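Local coordinates for protein 5-oxoprolinase subunit C (PDB 5DUD) that forms the C subunit of 5-oxoprolinase, which couples ATP hydrolysis to the cleavage of 5-oxoproline to L-glutamate, at residues W69-A75 with R110-A116; W198-S202 with I272-Q276; L229-V233 with V244-D248. All blocks are in the same frame, centred on the assembly; numbering follows the deposited sequence.

Interaction 1 lies in a different sheet from interactions 2 and 3, with its centre about 24 Å from each of theirs. It is a buried pairing of neighbouring strands, rich in backbone hydrogen bonds and covered on both faces. Interactions 2 and 3, whose centres are about 17 Å apart, both reach the mixed sheet and each involves a beta turn. Interaction 3 is a largely buried contact, its turn tied to the partner strand by two hydrogen bonds. The turn of interaction 2 lies nearer the surface, where no hydrogen bond crosses and leucines make most of the contact. All three belong to the cyclophilin-like carboxyltransferase region.

Interaction 1: residues W69-A75 with R110-A116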
loop_
_atom_site.group_PDB
_atom_site.type_symbol
_atom_site.label_atom_id
_atom_site.label_comp_id
_atom_site.label_asym_id
_atom_site.label_seq_id
_atom_site.Cartn_x
_atom_site.Cartn_y
_atom_site.Cartn_z
ATOM N N TRP A 69 -17.742 24.828 -9.954
ATOM C CA TRP A 69 -16.617 24.712 -10.887
ATOM C C TRP A 69 -16.089 23.287 -10.878
ATOM O O TRP A 69 -16.307 22.565 -9.904
ATOM C CB TRP A 69 -15.496 25.696 -10.502
ATOM C CG TRP A 69 -15.950 27.121 -10.353
ATOM C CD1 TRP A 69 -16.540 27.682 -9.259
ATOM C CD2 TRP A 69 -15.833 28.163 -11.327
ATOM N NE1 TRP A 69 -16.819 29.006 -9.501
ATOM C CE2 TRP A 69 -16.388 29.330 -10.760
ATOM C CE3 TRP A 69 -15.312 28.225 -12.627
ATOM C CZ2 TRP A 69 -16.433 30.546 -11.448
ATOM C CZ3 TRP A 69 -15.347 29.435 -13.303
ATOM C CH2 TRP A 69 -15.914 30.573 -12.721
ATOM N N PHE A 70 -15.398 22.875 -11.959
ATOM C CA PHE A 70 -14.821 21.533 -12.063
ATOM C C PHE A 70 -13.541 21.551 -12.908
ATOM O O PHE A 70 -13.208 22.570 -13.514
ATOM C CB PHE A 70 -15.845 20.537 -12.641
ATOM C CG PHE A 70 -15.895 20.433 -14.149
ATOM C CD1 PHE A 70 -16.572 21.377 -14.904
ATOM C CD2 PHE A 70 -15.306 19.362 -14.807
ATOM C CE1 PHE A 70 -16.644 21.263 -16.292
ATOM C CE2 PHE A 70 -15.366 19.259 -16.196
ATOM C CZ PHE A 70 -16.031 20.210 -16.929
ATOM N N ALA A 71 -12.833 20.421 -12.934
ATOM C CA ALA A 71 -11.594 20.291 -13.696
ATOM C C ALA A 71 -11.279 18.827 -13.993
ATOM O O ALA A 71 -11.671 17.946 -13.227
ATOM C CB ALA A 71 -10.445 20.926 -12.925
ATOM N N LEU A 72 -10.572 18.572 -15.110
ATOM C CA LEU A 72 -10.151 17.230 -15.534
ATOM C C LEU A 72 -8.629 17.189 -15.726
ATOM O O LEU A 72 -8.064 18.144 -16.250
ATOM C CB LEU A 72 -10.847 16.829 -16.840
ATOM C CG LEU A 72 -12.291 16.332 -16.772
ATOM C CD1 LEU A 72 -12.908 16.335 -18.163
ATOM C CD2 LEU A 72 -12.375 14.931 -16.162
ATOM N N THR A 73 -7.964 16.119 -15.252
ATOM C CA THR A 73 -6.509 15.931 -15.370
ATOM C C THR A 73 -6.239 14.458 -15.741
ATOM O O THR A 73 -7.181 13.706 -15.998
ATOM C CB THR A 73 -5.793 16.349 -14.063
ATOM O OG1 THR A 73 -6.474 15.752 -12.970
ATOM C CG2 THR A 73 -5.706 17.869 -13.880
ATOM N N GLY A 74 -4.963 14.064 -15.797
ATOM C CA GLY A 74 -4.554 12.702 -16.134
ATOM C C GLY A 74 -4.592 12.441 -17.628
ATOM O O GLY A 74 -4.218 13.315 -18.413
ATOM N N ALA A 75 -5.055 11.246 -18.039
ATOM C CA ALA A 75 -5.140 10.875 -19.453
ATOM C C ALA A 75 -6.302 11.598 -20.143
ATOM O O ALA A 75 -7.407 11.632 -19.605
ATOM C CB ALA A 75 -5.316 9.372 -19.588
ATOM N N ARG A 110 -5.181 6.347 -16.619
ATOM C CA ARG A 110 -6.018 6.917 -15.559
ATOM C C ARG A 110 -6.289 8.427 -15.720
ATOM O O ARG A 110 -5.383 9.193 -16.038
ATOM C CB ARG A 110 -5.391 6.635 -14.185
ATOM C CG ARG A 110 -5.569 5.171 -13.770
ATOM C CD ARG A 110 -4.466 4.636 -12.882
ATOM N NE ARG A 110 -4.559 3.178 -12.734
ATOM C CZ ARG A 110 -3.966 2.267 -13.513
ATOM N NH1 ARG A 110 -3.201 2.645 -14.536
ATOM N NH2 ARG A 110 -4.130 0.970 -13.272
ATOM N N SER A 111 -7.554 8.838 -15.476
ATOM C CA SER A 111 -8.036 10.221 -15.555
ATOM C C SER A 111 -8.669 10.614 -14.223
ATOM O O SER A 111 -9.240 9.760 -13.551
ATOM C CB SER A 111 -9.051 10.357 -16.692
ATOM O OG SER A 111 -9.339 11.710 -17.014
ATOM N N TYR A 112 -8.567 11.895 -13.836
ATOM C CA TYR A 112 -9.108 12.366 -12.554
ATOM C C TYR A 112 -10.136 13.479 -12.756
ATOM O O TYR A 112 -10.003 14.275 -13.680
ATOM C CB TYR A 112 -7.971 12.833 -11.630
ATOM C CG TYR A 112 -6.991 11.720 -11.339
ATOM C CD1 TYR A 112 -6.028 11.355 -12.274
ATOM C CD2 TYR A 112 -7.101 10.952 -10.187
ATOM C CE1 TYR A 112 -5.199 10.259 -12.067
ATOM C CE2 TYR A 112 -6.254 9.871 -9.954
ATOM C CZ TYR A 112 -5.303 9.527 -10.899
ATOM O OH TYR A 112 -4.447 8.471 -10.690
ATOM N N LEU A 113 -11.167 13.516 -11.890
ATOM C CA LEU A 113 -12.242 14.505 -11.938
ATOM C C LEU A 113 -12.470 15.105 -10.541
ATOM O O LEU A 113 -12.913 14.399 -9.635
ATOM C CB LEU A 113 -13.531 13.847 -12.471
ATOM C CG LEU A 113 -14.805 14.698 -12.453
ATOM C CD1 LEU A 113 -14.605 16.006 -13.194
ATOM C CD2 LEU A 113 -15.967 13.948 -13.050
ATOM N N ALA A 114 -12.180 16.409 -10.385
ATOM C CA ALA A 114 -12.344 17.138 -9.127
ATOM C C ALA A 114 -13.368 18.260 -9.275
ATOM O O ALA A 114 -13.430 18.907 -10.322
ATOM C CB ALA A 114 -11.012 17.715 -8.691
ATOM N N VAL A 115 -14.151 18.498 -8.222
ATOM C CA VAL A 115 -15.183 19.539 -8.204
ATOM C C VAL A 115 -14.925 20.468 -7.014
ATOM O O VAL A 115 -14.280 20.058 -6.050
ATOM C CB VAL A 115 -16.614 18.935 -8.184
ATOM C CG1 VAL A 115 -16.789 17.910 -9.301
ATOM C CG2 VAL A 115 -16.959 18.321 -6.830
ATOM N N ALA A 116 -15.434 21.710 -7.082
ATOM C CA ALA A 116 -15.253 22.722 -6.028
ATOM C C ALA A 116 -15.971 22.328 -4.733
ATOM O O ALA A 116 -17.162 22.021 -4.759
ATOM C CB ALA A 116 -15.763 24.068 -6.507
#
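Phe70 to Gly74 and Ser111 to Val115 pair as neighbouring antiparallel strands inside the five-stranded antiparallel sheet of the cyclophilin-like carboxyltransferase domain. The strand axes approach to 4.6 Å and run at 158° to each other. Ala71 and Ala114 form a hydrogen-bonded pair, Ala71 N reaching Ala114 O at 3.1 Å and Ala114 N returning to Ala71 O. Thr73 and Tyr112 form the next, with Tyr112 N bound to Thr73 O at 3.1 Å. Beyond the strand end, Ala75 N still reaches Arg110 O (2.9 Å).

The two faces differ in character. On one, Leu113 CD1 comes to the edge of the Phe70 ring, near its plane, 3.8 Å from CD2, and also packs 3.9 Å from Leu72 CD2. With CG anti to the backbone N (chi1 174°), Leu113 leans toward the partner strand. Branched and aromatic side chains suit this face because Leu100 of strand 99-102 packs against them. On the other, small Ala114 and Thr73 fit beneath helix 34-44, where Thr73 OG1 bonds Ala36 O. Tyr112 CB sits 3.5 Å from Thr73 OG1, while the phenol oxygen bonds Glu54.

Gly74 readily adopts its positive phi of 79° and, lacking a side chain, fits where Arg110 O and Ser111 lie close, its CA at the edge of the Tyr112 ring. Ser111 OG lies near both Thr73 O (3.1 Å) and Ala75 O. The contact therefore satisfies buried backbone polar groups between the strands, leaving apolar surface on one face to meet the neighbouring sheet.

Interaction 2: residues W198-S202 with I272-Q276; sequences WQLSS and IPLGQ
Leu200 and Leu274 lie with their CA atoms 5.3 Å apart, where the end of strand 198-200 passes a type I beta turn running from Pro273 to Gln276. The turn links helix 266-271 to strand 277-282, which pairs antiparallel with 198-200 in the mixed sheet of the carboxyltransferase domain. Proline and glycine are common in such turns: here Pro273 opens it and Gly275, in its third position, keeps the exposed corner slim. A weak bond from Gln276 N to Pro273 O, 3.3 Å long, closes it.

No hydrogen bond crosses between the segments, so side chains do the joining. Leu200 and Leu274 share most of it. In Leu200, CG stands anti to the backbone N (chi1 -160°), which sends the isobutyl group into the bend of the other segment. There CD2 meets main-chain oxygens, 3.6 Å from Ile272 O and 3.7 Å from Pro273 O, and touches Ile272 CG2 at 4.3 Å. Ile278 and Leu211 pack around the same leucine, an apolar setting that suits its bulk. From the exposed side Leu274 reaches back along an oblique line, its CD2 4.1 Å from Leu200 CD2 and 3.8 Å from Ser202 CA. This one methyl covers part of the buried leucine at the rim, where the polar Gln199 and Ser202 suit contact with solvent. Gln199, bent at chi2, extends its amide over the turn until NE2 lies 3.5 Å from Gly275 O, a near approach rather than a hydrogen bond.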
loop_
_atom_site.group_PDB
_atom_site.type_symbol
_atom_site.label_atom_id
_atom_site.label_comp_id
_atom_site.label_asym_id
_atom_site.label_seq_id
_atom_site.Cartn_x
_atom_site.Cartn_y
_atom_site.Cartn_z
ATOM N N TRP A 198 10.862 -3.664 -20.380
ATOM C CA TRP A 198 9.941 -4.471 -19.578
ATOM C C TRP A 198 8.495 -4.237 -20.000
ATOM O O TRP A 198 8.026 -3.108 -19.911
ATOM C CB TRP A 198 10.133 -4.121 -18.102
ATOM C CG TRP A 198 11.512 -4.465 -17.634
ATOM C CD1 TRP A 198 12.613 -3.664 -17.691
ATOM C CD2 TRP A 198 11.984 -5.772 -17.294
ATOM N NE1 TRP A 198 13.730 -4.370 -17.316
ATOM C CE2 TRP A 198 13.372 -5.669 -17.068
ATOM C CE3 TRP A 198 11.359 -7.011 -17.106
ATOM C CZ2 TRP A 198 14.145 -6.762 -16.660
ATOM C CZ3 TRP A 198 12.127 -8.095 -16.719
ATOM C CH2 TRP A 198 13.501 -7.963 -16.491
ATOM N N GLN A 199 7.794 -5.293 -20.462
ATOM C CA GLN A 199 6.403 -5.192 -20.909
ATOM C C GLN A 199 5.453 -5.339 -19.721
ATOM O O GLN A 199 5.635 -6.240 -18.909
ATOM C CB GLN A 199 6.099 -6.258 -21.977
ATOM C CG GLN A 199 4.932 -5.876 -22.901
ATOM C CD GLN A 199 4.009 -7.020 -23.275
ATOM O OE1 GLN A 199 4.262 -8.200 -23.002
ATOM N NE2 GLN A 199 2.924 -6.692 -23.955
ATOM N N LEU A 200 4.374 -4.541 -19.680
ATOM C CA LEU A 200 3.388 -4.641 -18.604
ATOM C C LEU A 200 2.454 -5.849 -18.843
ATOM O O LEU A 200 2.066 -6.128 -19.980
ATOM C CB LEU A 200 2.583 -3.329 -18.494
ATOM C CG LEU A 200 1.848 -3.036 -17.163
ATOM C CD1 LEU A 200 2.813 -2.901 -15.995
ATOM C CD2 LEU A 200 1.003 -1.741 -17.263
ATOM N N SER A 201 2.132 -6.578 -17.763
ATOM C CA SER A 201 1.277 -7.763 -17.809
ATOM C C SER A 201 -0.146 -7.437 -17.356
ATOM O O SER A 201 -0.344 -6.537 -16.541
ATOM C CB SER A 201 1.855 -8.865 -16.922
ATOM O OG SER A 201 1.647 -10.144 -17.497
ATOM N N SER A 202 -1.124 -8.231 -17.827
ATOM C CA SER A 202 -2.549 -8.094 -17.479
ATOM C C SER A 202 -2.850 -8.229 -15.960
ATOM O O SER A 202 -3.875 -7.720 -15.510
ATOM C CB SER A 202 -3.381 -9.127 -18.236
ATOM O OG SER A 202 -3.030 -10.452 -17.868
ATOM N N ILE A 272 1.010 4.308 -18.096
ATOM C CA ILE A 272 1.518 3.321 -19.058
ATOM C C ILE A 272 0.447 2.269 -19.418
ATOM O O ILE A 272 0.035 1.503 -18.544
ATOM C CB ILE A 272 2.818 2.629 -18.554
ATOM C CG1 ILE A 272 4.013 3.606 -18.657
ATOM C CG2 ILE A 272 3.128 1.352 -19.366
ATOM C CD1 ILE A 272 5.195 3.264 -17.770
ATOM N N PRO A 273 0.053 2.144 -20.715
ATOM C CA PRO A 273 -0.940 1.115 -21.088
ATOM C C PRO A 273 -0.479 -0.330 -20.837
ATOM O O PRO A 273 0.717 -0.598 -20.730
ATOM C CB PRO A 273 -1.165 1.358 -22.587
ATOM C CG PRO A 273 -0.718 2.745 -22.829
ATOM C CD PRO A 273 0.415 2.973 -21.883
ATOM N N LEU A 274 -1.439 -1.272 -20.788
ATOM C CA LEU A 274 -1.175 -2.685 -20.479
ATOM C C LEU A 274 -0.352 -3.464 -21.553
ATOM O O LEU A 274 0.080 -4.580 -21.263
ATOM C CB LEU A 274 -2.491 -3.444 -20.184
ATOM C CG LEU A 274 -2.906 -3.440 -18.700
ATOM C CD1 LEU A 274 -4.379 -3.782 -18.519
ATOM C CD2 LEU A 274 -2.035 -4.396 -17.888
ATOM N N GLY A 275 -0.134 -2.889 -22.736
ATOM C CA GLY A 275 0.678 -3.508 -23.778
ATOM C C GLY A 275 1.971 -2.792 -24.123
ATOM O O GLY A 275 2.729 -3.306 -24.950
ATOM N N GLN A 276 2.246 -1.603 -23.532
ATOM C CA GLN A 276 3.443 -0.810 -23.847
ATOM C C GLN A 276 4.631 -1.148 -22.937
ATOM O O GLN A 276 4.431 -1.458 -21.765
ATOM C CB GLN A 276 3.128 0.693 -23.733
ATOM C CG GLN A 276 2.115 1.211 -24.768
ATOM C CD GLN A 276 2.721 1.375 -26.143
ATOM O OE1 GLN A 276 3.205 2.452 -26.505
ATOM N NE2 GLN A 276 2.704 0.319 -26.946
#

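Interaction 3: residues L229-V233 with V244-D248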
loop_
_atom_site.group_PDB
_atom_site.type_symbol
_atom_site.label_atom_id
_atom_site.label_comp_id
_atom_site.label_asym_id
_atom_site.label_seq_id
_atom_site.Cartn_x
_atom_site.Cartn_y
_atom_site.Cartn_z
ATOM N N LEU A 229 7.822 -2.615 3.372
ATOM C CA LEU A 229 7.840 -2.204 1.968
ATOM C C LEU A 229 7.192 -0.836 1.790
ATOM O O LEU A 229 6.499 -0.354 2.686
ATOM C CB LEU A 229 7.067 -3.220 1.100
ATOM C CG LEU A 229 7.396 -4.693 1.277
ATOM C CD1 LEU A 229 6.516 -5.548 0.369
ATOM C CD2 LEU A 229 8.863 -4.963 0.992
ATOM N N LEU A 230 7.379 -0.238 0.606
ATOM C CA LEU A 230 6.770 1.044 0.239
ATOM C C LEU A 230 6.527 1.092 -1.271
ATOM O O LEU A 230 7.185 0.356 -2.008
ATOM C CB LEU A 230 7.631 2.236 0.697
ATOM C CG LEU A 230 9.120 2.292 0.307
ATOM C CD1 LEU A 230 9.329 3.016 -1.021
ATOM C CD2 LEU A 230 9.927 3.015 1.377
ATOM N N PRO A 231 5.589 1.929 -1.764
ATOM C CA PRO A 231 5.356 1.992 -3.221
ATOM C C PRO A 231 6.613 2.360 -4.003
ATOM O O PRO A 231 7.393 3.192 -3.545
ATOM C CB PRO A 231 4.289 3.082 -3.367
ATOM C CG PRO A 231 3.638 3.166 -2.049
ATOM C CD PRO A 231 4.694 2.856 -1.044
ATOM N N GLY A 232 6.801 1.712 -5.150
ATOM C CA GLY A 232 7.954 1.915 -6.019
ATOM C C GLY A 232 9.032 0.855 -5.917
ATOM O O GLY A 232 9.892 0.791 -6.799
ATOM N N VAL A 233 9.008 0.014 -4.864
ATOM C CA VAL A 233 10.012 -1.036 -4.682
ATOM C C VAL A 233 9.757 -2.154 -5.700
ATOM O O VAL A 233 8.624 -2.613 -5.841
ATOM C CB VAL A 233 10.040 -1.570 -3.229
ATOM C CG1 VAL A 233 10.959 -2.783 -3.104
ATOM C CG2 VAL A 233 10.472 -0.476 -2.259
ATOM N N VAL A 244 6.511 -4.454 -9.538
ATOM C CA VAL A 244 6.603 -3.087 -9.023
ATOM C C VAL A 244 5.453 -2.854 -8.057
ATOM O O VAL A 244 4.299 -2.932 -8.464
ATOM C CB VAL A 244 6.586 -2.024 -10.150
ATOM C CG1 VAL A 244 6.904 -0.642 -9.594
ATOM C CG2 VAL A 244 7.534 -2.384 -11.284
ATOM N N LEU A 245 5.752 -2.525 -6.802
ATOM C CA LEU A 245 4.704 -2.274 -5.813
ATOM C C LEU A 245 4.131 -0.879 -6.012
ATOM O O LEU A 245 4.899 0.053 -6.250
ATOM C CB LEU A 245 5.263 -2.422 -4.396
ATOM C CG LEU A 245 5.899 -3.775 -4.085
ATOM C CD1 LEU A 245 6.467 -3.796 -2.676
ATOM C CD2 LEU A 245 4.903 -4.905 -4.263
ATOM N N MET A 246 2.796 -0.731 -5.937
ATOM C CA MET A 246 2.121 0.555 -6.116
ATOM C C MET A 246 1.496 0.982 -4.764
ATOM O O MET A 246 2.014 0.586 -3.721
ATOM C CB MET A 246 1.097 0.468 -7.271
ATOM C CG MET A 246 1.698 0.035 -8.604
ATOM S SD MET A 246 3.050 1.074 -9.218
ATOM C CE MET A 246 2.153 2.540 -9.716
ATOM N N ASN A 247 0.441 1.817 -4.762
ATOM C CA ASN A 247 -0.118 2.376 -3.526
ATOM C C ASN A 247 -0.891 1.373 -2.640
ATOM O O ASN A 247 -0.706 1.420 -1.427
ATOM C CB ASN A 247 -1.016 3.571 -3.837
ATOM C CG ASN A 247 -0.326 4.696 -4.579
ATOM O OD1 ASN A 247 0.612 4.480 -5.354
ATOM N ND2 ASN A 247 -0.804 5.921 -4.410
ATOM N N ASP A 248 -1.728 0.481 -3.214
ATOM C CA ASP A 248 -2.506 -0.503 -2.435
ATOM C C ASP A 248 -1.699 -1.772 -2.058
ATOM O O ASP A 248 -2.271 -2.676 -1.442
ATOM C CB ASP A 248 -3.773 -0.923 -3.208
ATOM C CG ASP A 248 -4.831 0.153 -3.281
ATOM O OD1 ASP A 248 -4.472 1.347 -3.203
ATOM O OD2 ASP A 248 -6.019 -0.195 -3.461
#
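Gly232, Val233 and Leu245 make a buried backbone contact in which a tight turn meets the end of strand 243-245, in the mixed sheet. Gly232 N donates to Leu245 O at 2.8 Å, and Leu245 N donates to Val233 O at 3.0 Å; both bonds are nearly straight at hydrogen. Two successive residues, Gly232 and Val233, thus face the single residue Leu245.

With Gly232 at a phi of 101°, this is a G1 beta bulge joined to a type II turn from Leu230 to Val233. Pro231 and Gly232 fill the turn's central positions in the usual order: the proline ring fixes its own phi, and glycine readily takes the positive phi that follows. The flank of the Pro231 ring lies beside the next carbonyl, CB 3.4 Å from Met246 O.

Leu245 CB is directed toward the turn segment. Its CG is anti to the carbonyl carbon (chi1 -57°), and CD1 ends against Leu229 CD1 at 3.5 Å, the two side chains crossing at about a right angle. The same CD1 lies 4.2 Å from Val233 CB. Beyond Pro231, Asn247 ND2 bonds Cys29 O, while Leu230 and Val233 pack on apolar side chains of a neighbouring subunit.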